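Local coordinates for protein ADP-dependent (S)-NAD(P)H-hydrate dehydratase (Enterococcus faecalis, PDB 2R3B) that probably dehydrates the S-epimer of damaged, hydrated NAD(P)H back to NAD(P)H, converting ADP to AMP and phosphate in the process, at residues Leu74-Thr79 with Glu93-Gly98; Arg46-Gly51 with Asn107-Ala112; Ile115-Gly120 with Gln142-Asp147; Ile60-Glu65 with Leu277-Ser282. All coordinates share one frame; numbering follows the deposited sequence. Where two conformers were deposited one is given.

Interaction 1: residues Leu74-Thr79 with Glu93-Gly98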
loop_
_atom_site.group_PDB
_atom_site.type_symbol
_atom_site.label_atom_id
_atom_site.label_comp_id
_atom_site.label_asym_id
_atom_site.label_seq_id
_atom_site.Cartn_x
_atom_site.Cartn_y
_atom_site.Cartn_z
ATOM N N LEU B 74 -7.304 6.537 20.008
ATOM C CA LEU B 74 -8.196 5.709 19.214
ATOM C C LEU B 74 -8.843 6.557 18.148
ATOM O O LEU B 74 -9.254 7.668 18.441
ATOM C CB LEU B 74 -9.273 5.089 20.095
ATOM C CG LEU B 74 -8.840 3.910 20.976
ATOM C CD1 LEU B 74 -10.022 3.484 21.842
ATOM C CD2 LEU B 74 -8.319 2.714 20.153
ATOM N N THR B 75 -8.898 6.056 16.919
ATOM C CA THR B 75 -9.433 6.830 15.795
ATOM C C THR B 75 -10.493 5.981 15.104
ATOM O O THR B 75 -10.218 4.842 14.705
ATOM C CB THR B 75 -8.328 7.244 14.773
ATOM O OG1 THR B 75 -7.382 8.115 15.419
ATOM C CG2 THR B 75 -8.889 7.996 13.559
ATOM N N THR B 76 -11.686 6.564 14.959
ATOM C CA THR B 76 -12.776 5.948 14.186
ATOM C C THR B 76 -13.139 6.863 13.043
ATOM O O THR B 76 -13.209 8.096 13.237
ATOM C CB THR B 76 -14.016 5.695 15.060
ATOM O OG1 THR B 76 -13.621 4.965 16.211
ATOM C CG2 THR B 76 -15.080 4.880 14.307
ATOM N N VAL B 77 -13.400 6.279 11.874
ATOM C CA VAL B 77 -13.738 7.056 10.699
ATOM C C VAL B 77 -15.143 6.697 10.249
ATOM O O VAL B 77 -15.426 5.533 9.958
ATOM C CB VAL B 77 -12.727 6.861 9.558
ATOM C CG1 VAL B 77 -12.981 7.858 8.395
ATOM C CG2 VAL B 77 -11.262 7.048 10.081
ATOM N N ILE B 78 -16.008 7.707 10.174
ATOM C CA ILE B 78 -17.326 7.572 9.528
ATOM C C ILE B 78 -17.204 8.126 8.112
ATOM O O ILE B 78 -16.966 9.316 7.920
ATOM C CB ILE B 78 -18.434 8.349 10.280
ATOM C CG1 ILE B 78 -18.568 7.881 11.731
ATOM C CG2 ILE B 78 -19.793 8.279 9.506
ATOM C CD1 ILE B 78 -19.415 8.864 12.582
ATOM N N THR B 79 -17.276 7.241 7.142
ATOM C CA THR B 79 -16.995 7.557 5.759
ATOM C C THR B 79 -17.742 6.583 4.885
ATOM O O THR B 79 -18.193 5.559 5.348
ATOM C CB THR B 79 -15.483 7.498 5.449
ATOM O OG1 THR B 79 -15.276 7.963 4.112
ATOM C CG2 THR B 79 -14.907 6.079 5.550
ATOM N N GLU B 93 -4.830 1.072 11.796
ATOM C CA GLU B 93 -5.116 1.466 13.146
ATOM C C GLU B 93 -6.560 2.008 13.307
ATOM O O GLU B 93 -7.104 1.983 14.390
ATOM C CB GLU B 93 -4.149 2.552 13.585
ATOM C CG GLU B 93 -2.706 2.092 13.631
ATOM C CD GLU B 93 -1.969 2.199 12.340
ATOM O OE1 GLU B 93 -2.556 2.640 11.305
ATOM O OE2 GLU B 93 -0.773 1.789 12.373
ATOM N N ALA B 94 -7.139 2.516 12.231
ATOM C CA ALA B 94 -8.422 3.202 12.274
ATOM C C ALA B 94 -9.565 2.217 12.272
ATOM O O ALA B 94 -9.544 1.225 11.512
ATOM C CB ALA B 94 -8.590 4.091 11.039
HETATM N N MSE B 95 -10.597 2.521 13.045
HETATM C CA MSE B 95 -11.848 1.766 12.975
HETATM C C MSE B 95 -12.791 2.477 11.966
HETATM O O MSE B 95 -12.624 3.691 11.688
HETATM C CB MSE B 95 -12.396 1.601 14.394
HETATM C CG MSE B 95 -11.344 0.880 15.346
HETATM SE SE MSE B 95 -12.024 1.010 17.104
HETATM C CE MSE B 95 -11.261 2.800 17.505
ATOM N N VAL B 96 -13.716 1.734 11.356
ATOM C CA VAL B 96 -14.509 2.280 10.238
ATOM C C VAL B 96 -16.002 2.036 10.416
ATOM O O VAL B 96 -16.440 0.932 10.759
ATOM C CB VAL B 96 -14.062 1.777 8.860
ATOM C CG1 VAL B 96 -12.650 2.295 8.507
ATOM C CG2 VAL B 96 -14.127 0.239 8.746
ATOM N N VAL B 97 -16.772 3.075 10.127
ATOM C CA VAL B 97 -18.222 3.030 10.200
ATOM C C VAL B 97 -18.742 3.681 8.925
ATOM O O VAL B 97 -18.233 4.726 8.505
ATOM C CB VAL B 97 -18.731 3.767 11.447
ATOM C CG1 VAL B 97 -20.298 3.803 11.500
ATOM C CG2 VAL B 97 -18.121 3.097 12.736
ATOM N N GLY B 98 -19.692 3.040 8.270
ATOM C CA GLY B 98 -20.317 3.626 7.063
ATOM C C GLY B 98 -21.397 4.654 7.371
ATOM O O GLY B 98 -22.004 4.685 8.443
HETATM O O HOH W 1 -7.308 3.584 16.515
#

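Interaction 2: residues Arg46-Gly51 with Asn107-Ala112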
loop_
_atom_site.group_PDB
_atom_site.type_symbol
_atom_site.label_atom_id
_atom_site.label_comp_id
_atom_site.label_asym_id
_atom_site.label_seq_id
_atom_site.Cartn_x
_atom_site.Cartn_y
_atom_site.Cartn_z
ATOM N N ARG B 46 -10.402 9.630 22.226
ATOM C CA ARG B 46 -11.136 8.920 21.163
ATOM C C ARG B 46 -11.541 9.961 20.148
ATOM O O ARG B 46 -12.266 10.911 20.469
ATOM C CB ARG B 46 -12.390 8.222 21.690
ATOM C CG ARG B 46 -12.157 6.996 22.581
ATOM C CD ARG B 46 -13.492 6.455 23.158
ATOM N NE ARG B 46 -14.425 6.044 22.103
ATOM C CZ ARG B 46 -14.585 4.816 21.604
ATOM N NH1 ARG B 46 -13.871 3.783 22.070
ATOM N NH2 ARG B 46 -15.485 4.614 20.618
ATOM N N VAL B 47 -11.078 9.797 18.925
ATOM C CA VAL B 47 -11.384 10.777 17.883
ATOM C C VAL B 47 -12.295 10.139 16.874
ATOM O O VAL B 47 -12.138 8.967 16.522
ATOM C CB VAL B 47 -10.109 11.302 17.162
ATOM C CG1 VAL B 47 -10.477 12.270 16.069
ATOM C CG2 VAL B 47 -9.161 11.928 18.176
ATOM N N VAL B 48 -13.277 10.900 16.404
ATOM C CA VAL B 48 -14.084 10.447 15.311
ATOM C C VAL B 48 -13.934 11.432 14.142
ATOM O O VAL B 48 -14.139 12.634 14.321
ATOM C CB VAL B 48 -15.585 10.309 15.716
ATOM C CG1 VAL B 48 -16.426 9.911 14.472
ATOM C CG2 VAL B 48 -15.764 9.255 16.807
ATOM N N LEU B 49 -13.542 10.913 12.979
ATOM C CA LEU B 49 -13.338 11.714 11.770
ATOM C C LEU B 49 -14.473 11.404 10.811
ATOM O O LEU B 49 -14.734 10.227 10.510
ATOM C CB LEU B 49 -11.999 11.346 11.139
ATOM C CG LEU B 49 -10.744 11.358 12.025
ATOM C CD1 LEU B 49 -9.519 10.939 11.186
ATOM C CD2 LEU B 49 -10.550 12.731 12.665
ATOM N N ILE B 50 -15.148 12.419 10.305
ATOM C CA ILE B 50 -16.326 12.225 9.476
ATOM C C ILE B 50 -16.195 12.938 8.142
ATOM O O ILE B 50 -15.993 14.142 8.108
ATOM C CB ILE B 50 -17.582 12.772 10.210
ATOM C CG1 ILE B 50 -17.632 12.211 11.631
ATOM C CG2 ILE B 50 -18.849 12.466 9.377
ATOM C CD1 ILE B 50 -18.799 12.724 12.494
ATOM N N GLY B 51 -16.240 12.181 7.036
ATOM C CA GLY B 51 -16.111 12.774 5.702
ATOM C C GLY B 51 -15.853 11.707 4.680
ATOM O O GLY B 51 -16.041 10.521 4.947
ATOM N N ASN B 107 -23.396 5.952 18.000
ATOM C CA ASN B 107 -22.689 5.407 19.134
ATOM C C ASN B 107 -21.275 5.937 19.195
ATOM O O ASN B 107 -20.806 6.371 20.259
ATOM C CB ASN B 107 -22.678 3.890 19.024
ATOM C CG ASN B 107 -22.342 3.189 20.302
ATOM O OD1 ASN B 107 -21.901 3.774 21.299
ATOM N ND2 ASN B 107 -22.604 1.899 20.294
ATOM N N VAL B 108 -20.574 5.875 18.070
ATOM C CA VAL B 108 -19.191 6.331 18.050
ATOM C C VAL B 108 -19.087 7.836 18.263
ATOM O O VAL B 108 -18.175 8.318 18.943
ATOM C CB VAL B 108 -18.378 5.833 16.812
ATOM C CG1 VAL B 108 -18.462 4.300 16.688
ATOM C CG2 VAL B 108 -18.783 6.490 15.539
ATOM N N VAL B 109 -20.009 8.602 17.713
ATOM C CA VAL B 109 -20.002 10.043 17.989
ATOM C C VAL B 109 -20.274 10.344 19.475
ATOM O O VAL B 109 -19.640 11.223 20.072
ATOM C CB VAL B 109 -21.030 10.774 17.089
ATOM C CG1 VAL B 109 -21.257 12.182 17.597
ATOM C CG2 VAL B 109 -20.575 10.715 15.637
ATOM N N GLU B 110 -21.190 9.592 20.081
ATOM C CA GLU B 110 -21.536 9.770 21.506
ATOM C C GLU B 110 -20.332 9.542 22.435
ATOM O O GLU B 110 -20.180 10.238 23.438
ATOM C CB GLU B 110 -22.653 8.827 21.883
ATOM C CG GLU B 110 -23.344 9.154 23.182
ATOM C CD GLU B 110 -22.618 8.651 24.424
ATOM O OE1 GLU B 110 -21.811 7.667 24.343
ATOM O OE2 GLU B 110 -22.884 9.223 25.527
ATOM N N GLN B 111 -19.479 8.589 22.075
ATOM C CA GLN B 111 -18.271 8.268 22.841
ATOM C C GLN B 111 -17.038 9.144 22.556
ATOM O O GLN B 111 -16.028 9.059 23.265
ATOM C CB GLN B 111 -17.849 6.859 22.519
ATOM C CG GLN B 111 -18.815 5.828 22.992
ATOM C CD GLN B 111 -18.259 4.454 22.731
ATOM O OE1 GLN B 111 -17.181 4.097 23.238
ATOM N NE2 GLN B 111 -18.965 3.673 21.920
ATOM N N ALA B 112 -17.092 9.938 21.506
ATOM C CA ALA B 112 -15.906 10.671 21.056
ATOM C C ALA B 112 -15.503 11.766 22.025
ATOM O O ALA B 112 -16.373 12.428 22.622
ATOM C CB ALA B 112 -16.160 11.264 19.707
HETATM O O HOH W 2 -15.643 7.207 19.649
#

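Interaction 3: residues Ile115-Gly120 with Gln142-Asp147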
loop_
_atom_site.group_PDB
_atom_site.type_symbol
_atom_site.label_atom_id
_atom_site.label_comp_id
_atom_site.label_asym_id
_atom_site.label_seq_id
_atom_site.Cartn_x
_atom_site.Cartn_y
_atom_site.Cartn_z
ATOM N N ILE B 115 -14.503 15.349 17.569
ATOM C CA ILE B 115 -15.150 15.071 16.310
ATOM C C ILE B 115 -14.622 16.048 15.264
ATOM O O ILE B 115 -14.696 17.262 15.463
ATOM C CB ILE B 115 -16.669 15.317 16.428
ATOM C CG1 ILE B 115 -17.268 14.455 17.559
ATOM C CG2 ILE B 115 -17.377 15.126 15.074
ATOM C CD1 ILE B 115 -18.620 14.987 17.988
ATOM N N LEU B 116 -14.139 15.513 14.140
ATOM C CA LEU B 116 -13.810 16.287 12.959
ATOM C C LEU B 116 -14.816 15.920 11.892
ATOM O O LEU B 116 -15.004 14.720 11.568
ATOM C CB LEU B 116 -12.396 15.959 12.461
ATOM C CG LEU B 116 -12.035 16.451 11.059
ATOM C CD1 LEU B 116 -12.030 18.006 11.014
ATOM C CD2 LEU B 116 -10.701 15.898 10.575
ATOM N N ILE B 117 -15.488 16.932 11.359
ATOM C CA ILE B 117 -16.399 16.732 10.251
ATOM C C ILE B 117 -16.053 17.648 9.079
ATOM O O ILE B 117 -15.850 18.867 9.247
ATOM C CB ILE B 117 -17.886 16.891 10.681
ATOM C CG1 ILE B 117 -18.827 16.506 9.504
ATOM C CG2 ILE B 117 -18.143 18.304 11.255
ATOM C CD1 ILE B 117 -20.262 16.169 9.950
ATOM N N GLY B 118 -15.920 17.049 7.895
ATOM C CA GLY B 118 -15.834 17.841 6.673
ATOM C C GLY B 118 -14.889 17.455 5.554
ATOM O O GLY B 118 -15.209 17.739 4.393
ATOM N N PRO B 119 -13.709 16.860 5.864
ATOM C CA PRO B 119 -12.801 16.481 4.760
ATOM C C PRO B 119 -13.444 15.555 3.724
ATOM O O PRO B 119 -13.899 14.487 4.058
ATOM C CB PRO B 119 -11.643 15.767 5.475
ATOM C CG PRO B 119 -11.664 16.289 6.857
ATOM C CD PRO B 119 -13.117 16.530 7.181
ATOM N N GLY B 120 -13.513 16.003 2.480
ATOM C CA GLY B 120 -14.136 15.235 1.414
ATOM C C GLY B 120 -15.622 14.951 1.619
ATOM O O GLY B 120 -16.176 14.032 1.005
ATOM N N GLN B 142 -17.290 17.889 24.237
ATOM C CA GLN B 142 -16.625 17.389 23.040
ATOM C C GLN B 142 -16.109 18.545 22.178
ATOM O O GLN B 142 -16.824 19.499 21.897
ATOM C CB GLN B 142 -17.613 16.591 22.188
ATOM C CG GLN B 142 -18.087 15.303 22.787
ATOM C CD GLN B 142 -19.090 14.632 21.906
ATOM O OE1 GLN B 142 -20.045 15.275 21.421
ATOM N NE2 GLN B 142 -18.908 13.315 21.696
ATOM N N TRP B 143 -14.879 18.423 21.691
ATOM C CA TRP B 143 -14.389 19.318 20.659
ATOM C C TRP B 143 -15.028 18.929 19.337
ATOM O O TRP B 143 -15.120 17.748 19.014
ATOM C CB TRP B 143 -12.873 19.204 20.550
ATOM C CG TRP B 143 -12.129 19.772 21.711
ATOM C CD1 TRP B 143 -11.589 19.101 22.747
ATOM C CD2 TRP B 143 -11.822 21.143 21.911
ATOM N NE1 TRP B 143 -10.976 19.971 23.601
ATOM C CE2 TRP B 143 -11.083 21.233 23.094
ATOM C CE3 TRP B 143 -12.061 22.299 21.170
ATOM C CZ2 TRP B 143 -10.601 22.436 23.576
ATOM C CZ3 TRP B 143 -11.585 23.501 21.653
ATOM C CH2 TRP B 143 -10.866 23.559 22.835
ATOM N N LEU B 144 -15.445 19.921 18.560
ATOM C CA LEU B 144 -16.058 19.703 17.268
ATOM C C LEU B 144 -15.346 20.598 16.261
ATOM O O LEU B 144 -15.464 21.827 16.348
ATOM C CB LEU B 144 -17.552 20.049 17.309
ATOM C CG LEU B 144 -18.327 20.033 15.992
ATOM C CD1 LEU B 144 -18.194 18.672 15.294
ATOM C CD2 LEU B 144 -19.808 20.367 16.185
ATOM N N ILE B 145 -14.639 19.999 15.302
ATOM C CA ILE B 145 -13.915 20.739 14.262
ATOM C C ILE B 145 -14.727 20.646 12.983
ATOM O O ILE B 145 -15.056 19.554 12.530
ATOM C CB ILE B 145 -12.525 20.168 14.035
ATOM C CG1 ILE B 145 -11.769 20.068 15.363
ATOM C CG2 ILE B 145 -11.770 21.006 12.959
ATOM C CD1 ILE B 145 -10.662 19.015 15.318
ATOM N N ILE B 146 -15.098 21.794 12.433
ATOM C CA ILE B 146 -15.941 21.882 11.232
ATOM C C ILE B 146 -15.052 22.449 10.139
ATOM O O ILE B 146 -14.581 23.571 10.236
ATOM C CB ILE B 146 -17.151 22.786 11.480
ATOM C CG1 ILE B 146 -17.977 22.232 12.653
ATOM C CG2 ILE B 146 -18.036 22.924 10.204
ATOM C CD1 ILE B 146 -19.191 23.108 13.049
ATOM N N ASP B 147 -14.852 21.654 9.098
ATOM C CA ASP B 147 -13.825 21.872 8.092
ATOM C C ASP B 147 -14.452 21.780 6.707
ATOM O O ASP B 147 -15.476 21.129 6.515
ATOM C CB ASP B 147 -12.759 20.785 8.269
ATOM C CG ASP B 147 -11.626 20.883 7.273
ATOM O OD1 ASP B 147 -10.973 21.953 7.209
ATOM O OD2 ASP B 147 -11.381 19.882 6.547
#

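Interaction 4: residues Ile60-Glu65 with Leu277-Ser282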
loop_
_atom_site.group_PDB
_atom_site.type_symbol
_atom_site.label_atom_id
_atom_site.label_comp_id
_atom_site.label_asym_id
_atom_site.label_seq_id
_atom_site.Cartn_x
_atom_site.Cartn_y
_atom_site.Cartn_z
ATOM N N ILE B 60 -10.506 12.078 3.559
ATOM C CA ILE B 60 -10.644 11.550 4.909
ATOM C C ILE B 60 -9.546 10.556 5.243
ATOM O O ILE B 60 -9.129 10.444 6.413
ATOM C CB ILE B 60 -12.069 10.988 5.181
ATOM C CG1 ILE B 60 -12.365 11.036 6.678
ATOM C CG2 ILE B 60 -12.239 9.601 4.617
ATOM C CD1 ILE B 60 -12.498 12.424 7.253
ATOM N N ILE B 61 -9.044 9.870 4.230
ATOM C CA ILE B 61 -7.931 8.946 4.424
ATOM C C ILE B 61 -6.701 9.732 4.861
ATOM O O ILE B 61 -5.944 9.319 5.762
ATOM C CB ILE B 61 -7.695 8.117 3.135
ATOM C CG1 ILE B 61 -8.892 7.167 2.938
ATOM C CG2 ILE B 61 -6.383 7.312 3.215
ATOM C CD1 ILE B 61 -8.884 6.377 1.573
HETATM N N MSE B 62 -6.508 10.896 4.250
HETATM C CA MSE B 62 -5.370 11.743 4.632
HETATM C C MSE B 62 -5.513 12.347 6.043
HETATM O O MSE B 62 -4.550 12.360 6.822
HETATM C CB MSE B 62 -5.133 12.812 3.538
HETATM C CG MSE B 62 -4.591 12.188 2.261
HETATM SE SE MSE B 62 -4.022 13.423 0.953
HETATM C CE MSE B 62 -5.723 13.977 0.321
ATOM N N SER B 63 -6.720 12.784 6.411
ATOM C CA SER B 63 -6.959 13.182 7.779
ATOM C C SER B 63 -6.716 12.074 8.779
ATOM O O SER B 63 -6.209 12.323 9.880
ATOM C CB SER B 63 -8.399 13.649 7.956
ATOM O OG SER B 63 -8.673 14.753 7.143
ATOM N N THR B 64 -7.133 10.859 8.420
ATOM C CA THR B 64 -6.945 9.691 9.298
ATOM C C THR B 64 -5.477 9.425 9.544
ATOM O O THR B 64 -5.076 9.228 10.684
ATOM C CB THR B 64 -7.647 8.472 8.682
ATOM O OG1 THR B 64 -9.038 8.805 8.514
ATOM C CG2 THR B 64 -7.470 7.213 9.567
ATOM N N GLU B 65 -4.661 9.434 8.504
ATOM C CA GLU B 65 -3.228 9.176 8.666
ATOM C C GLU B 65 -2.596 10.239 9.603
ATOM O O GLU B 65 -1.747 9.929 10.441
ATOM C CB GLU B 65 -2.536 9.153 7.290
ATOM C CG GLU B 65 -1.061 8.742 7.371
ATOM C CD GLU B 65 -0.479 8.193 6.072
ATOM O OE1 GLU B 65 -1.031 8.536 4.992
ATOM O OE2 GLU B 65 0.537 7.426 6.157
ATOM N N LEU B 277 4.055 16.327 -0.546
ATOM C CA LEU B 277 2.921 15.393 -0.485
ATOM C C LEU B 277 2.367 15.441 0.918
ATOM O O LEU B 277 3.110 15.257 1.886
ATOM C CB LEU B 277 3.372 13.981 -0.821
ATOM C CG LEU B 277 3.826 13.633 -2.234
ATOM C CD1 LEU B 277 4.242 12.147 -2.256
ATOM C CD2 LEU B 277 2.774 13.955 -3.291
ATOM N N PRO B 278 1.060 15.705 1.057
ATOM C CA PRO B 278 0.533 15.846 2.431
ATOM C C PRO B 278 0.745 14.659 3.357
ATOM O O PRO B 278 0.921 14.828 4.586
ATOM C CB PRO B 278 -0.954 16.066 2.184
ATOM C CG PRO B 278 -1.018 16.724 0.912
ATOM C CD PRO B 278 0.025 16.016 0.069
ATOM N N THR B 279 0.714 13.456 2.802
ATOM C CA THR B 279 0.963 12.276 3.589
ATOM C C THR B 279 2.375 12.232 4.162
ATOM O O THR B 279 2.573 11.624 5.213
ATOM C CB THR B 279 0.694 11.006 2.804
ATOM O OG1 THR B 279 1.516 11.005 1.655
ATOM C CG2 THR B 279 -0.769 10.961 2.368
ATOM N N LYS B 280 3.344 12.908 3.520
ATOM C CA LYS B 280 4.699 13.006 4.113
ATOM C C LYS B 280 4.758 13.842 5.387
ATOM O O LYS B 280 5.586 13.566 6.284
ATOM C CB LYS B 280 5.720 13.566 3.123
ATOM C CG LYS B 280 6.134 12.569 2.096
ATOM C CD LYS B 280 7.232 13.085 1.181
ATOM C CE LYS B 280 8.601 13.172 1.887
ATOM N NZ LYS B 280 9.800 13.407 0.947
ATOM N N ILE B 281 3.873 14.840 5.511
ATOM C CA ILE B 281 3.791 15.605 6.736
ATOM C C ILE B 281 3.298 14.685 7.835
ATOM O O ILE B 281 3.886 14.605 8.901
ATOM C CB ILE B 281 2.879 16.830 6.619
ATOM C CG1 ILE B 281 3.471 17.829 5.596
ATOM C CG2 ILE B 281 2.661 17.493 8.013
ATOM C CD1 ILE B 281 2.504 18.989 5.214
ATOM N N SER B 282 2.231 13.953 7.569
ATOM C CA SER B 282 1.714 13.014 8.587
ATOM C C SER B 282 2.767 11.993 9.050
ATOM O O SER B 282 2.893 11.691 10.255
ATOM C CB SER B 282 0.466 12.307 8.030
ATOM O OG SER B 282 -0.551 13.302 7.780
HETATM O O HOH W 3 -2.101 12.898 5.637
#

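Interaction 1: residues Leu74-Thr79 with Glu93-Gly98
Met95, a selenomethionine, carries the largest share of the contact with the strand Leu74-Ile78. Its CB lies between Thr75 O, at 3.9 Å, and Thr76 OG1. CG then runs past the carbonyl of Thr75, and the chain bends about the CG-SE bond (chi3 -86°), which turns the methyl back over the neighbouring strand. There CE lies 3.5 Å from Thr76 OG1 and 4.0 Å from Leu74 CD2, and also against Thr75 O, so the tip closes over one polar and one apolar side chain. Farther along the same face, Val97 CG2 meets Thr76 CG2 and Val97 CB lies alongside Ile78 CG1; on the face carrying Val77, the Val77 CG2 methyl packs on Ala94 CB at 4.1 Å.

Four backbone bonds fix the register: Thr75 O and Val77 O accept from Met95 N and Val97 N, while Met95 O and Val97 O accept from Val77 N and Thr79 N. Of these, Val77 N to Met95 O is the shortest, at 2.7 Å. A water extends the ladder by accepting from Thr75 N and donating to Glu93 O. The strand directions differ by 25°, and helix 84-90 connects them: a parallel beta-alpha-beta unit at the edge of the ribokinase-like sheet within this chain, where the Val96 backbone bonds to a neighbouring subunit.

Interaction 2: residues Arg46-Gly51 with Asn107-Ala112
Arg46, in the conformer described here, one of two deposited, lays its guanidinium over the amide end of Gln111. The two planes are only 17° apart, and Gln111 OE1 sits 3.1 Å above the guanidinium plane, over its centre, with both CZ and NH2 of Arg46 3.2 Å from Gln111 OE1. This is a face contact: although NH2 is so near OE1, the angle is too poor for a hydrogen bond. The bend at chi3 (60°) folds the arginine chain over the helix end, where its CD also comes 3.6 Å from the backbone O of Gln111. The amide is held from its other end, since Gln111 NE2 donates to Asn107 OD1 one helical turn back, reaching that oxygen from above its carbonyl plane.

In this conformer Arg46 NH2 also donates to a water, which in turn donates to Val108 O, so a polar bridge runs from the start of the strand to the helix backbone. Beyond this layer the contact is mainly apolar. Val48 CG2 does most of the touching, lying 3.6 Å from Ala112 CB and 3.4 Å from Val108 O, while Val48 CG1 turns to Val109. At the far end Ile50 CD1 meets Val109 CG2 at 4.1 Å, their side chains crossing at about a right angle.

Strand and helix run at 132° to each other, with axes 8.2 Å apart. Helix 102-111 thus covers the sheet face bearing Arg46, Val48 and Ile50, with Ile78 of strand 74-78 and Ile115 of strand 114-117 beside them and helix 125-137 as the next cover; helix 57-70 packs on Val47 and Leu49 of the other face.

Interaction 3: residues Ile115-Gly120 with Gln142-Asp147
Ile115 O accepts the shortest bond of this pairing, from Ile145 N at 2.7 Å and nearly straight (172° at the hydrogen), and the CA of Leu144 adds a weaker C-H contact to the same oxygen. The bond belongs to a beta-alpha-beta unit in which helix 125-137 carries the chain from strand 114-117 to its parallel neighbour 143-147. Three more backbone bonds complete the ladder: Ile115 N to Trp143 O, Ile117 N to Ile145 O, and Asp147 N to Ile117 O. The strand directions differ by 13°, and the CA atoms pair in step from Ile115 with Leu144 to Gly118 with Asp147.

On the face bearing Ile115 and Ile117, Leu144 CD1 is the shared partner. With its CG opposite the backbone N (chi1 173°), the leucine leans toward the neighbouring strand and brings CD1 to 3.6 Å from Ile115 CG2, while Ile117 CG2 lies 4.1 Å from the same methyl. Helix 125-137 covers this layer through Val134, Leu131 and Leu135. On the other face Leu116 CD1 reaches across to Ile145 CG2 at 3.6 Å, and Leu116 CD1 also approaches Asp147 CB.

Just ahead of strand 143-147, Ile115 CD1 rests against the amide of Gln142. That amide is tied elsewhere: its NE2 donates to the carbonyls of Val109 and Ala112, and its OE1 accepts from Gln139 N. At the opposite end Asp147 OD1 is hydrogen-bonded to Thr170 OG1, while Asp147 OD2 lies 3.6 Å from Pro119 CG, the proline ring and the acid side chain crossing at about a right angle.

Interaction 4: residues Ile60-Glu65 with Leu277-Ser282
The helical segments Ile60-Glu65 and Pro278-Ser282 run in nearly the same direction, 21° apart, with axes 9.4 Å from each other and the closest pair of CA atoms, Glu65 and Ser282, at 6.3 Å. Thr279 and Ser282, one turn apart, meet Met62 and Glu65 in the same spacing.

Thr279 turns its methyl to the other helix: CG2 lies 3.6 Å from Glu65 OE1 and 4.0 Å from CG of Met62, a selenomethionine. A chi1 of -174° swings CG of Glu65 away from the residue's own N, and the extended chain passes Ser282, with CG 3.9 Å from Ser282 CB, before the carboxylate reaches Thr279. That buried carboxylate finds its charge partner in Arg90, which forms a salt bridge with OE1, while Gln283, the next residue of helix 278-292, donates to OE2. Met62 bends at chi3 and sets SE 4.2 Å from Pro278 CB.

Between the two segments a water adds a polar bridge: it donates to Met62 O at 2.8 Å and is hydrogen-bonded to Ser282 OG. Met62 also packs on Asp235, a predicted substrate-binding residue, and a neighbouring subunit covers Met62 and Thr279. The arrangement is a near-parallel helix pair beside the predicted NADPHX site of the ribokinase-like fold.

In the fold
Interactions 1, 2 and 3 share one sheet, in which strands 143-147, 114-117, 46-50, 74-78 and 95-97 follow in that order. Interactions 1 and 2 are joined by Ile78 N to Leu49 O at 2.8 Å, and interactions 2 and 3 by Ile50 N to Leu116 O at 2.6 Å, both probable hydrogen bonds. Helix 57-70 of interaction 4 packs on one face of this sheet and on the loop after strand 114-117: Thr64 OG1 is 3.2 Å from Val77 CG2, and Ser63 OG is 3.4 Å from Pro119 CG. The predicted NADPHX site lies near the C-terminal ends of the strands, with the side chains of Pro119 and Met62 each about 4 Å from that of Asp235, whereas the side chain of Thr79 is about 8 Å from that of Ala59.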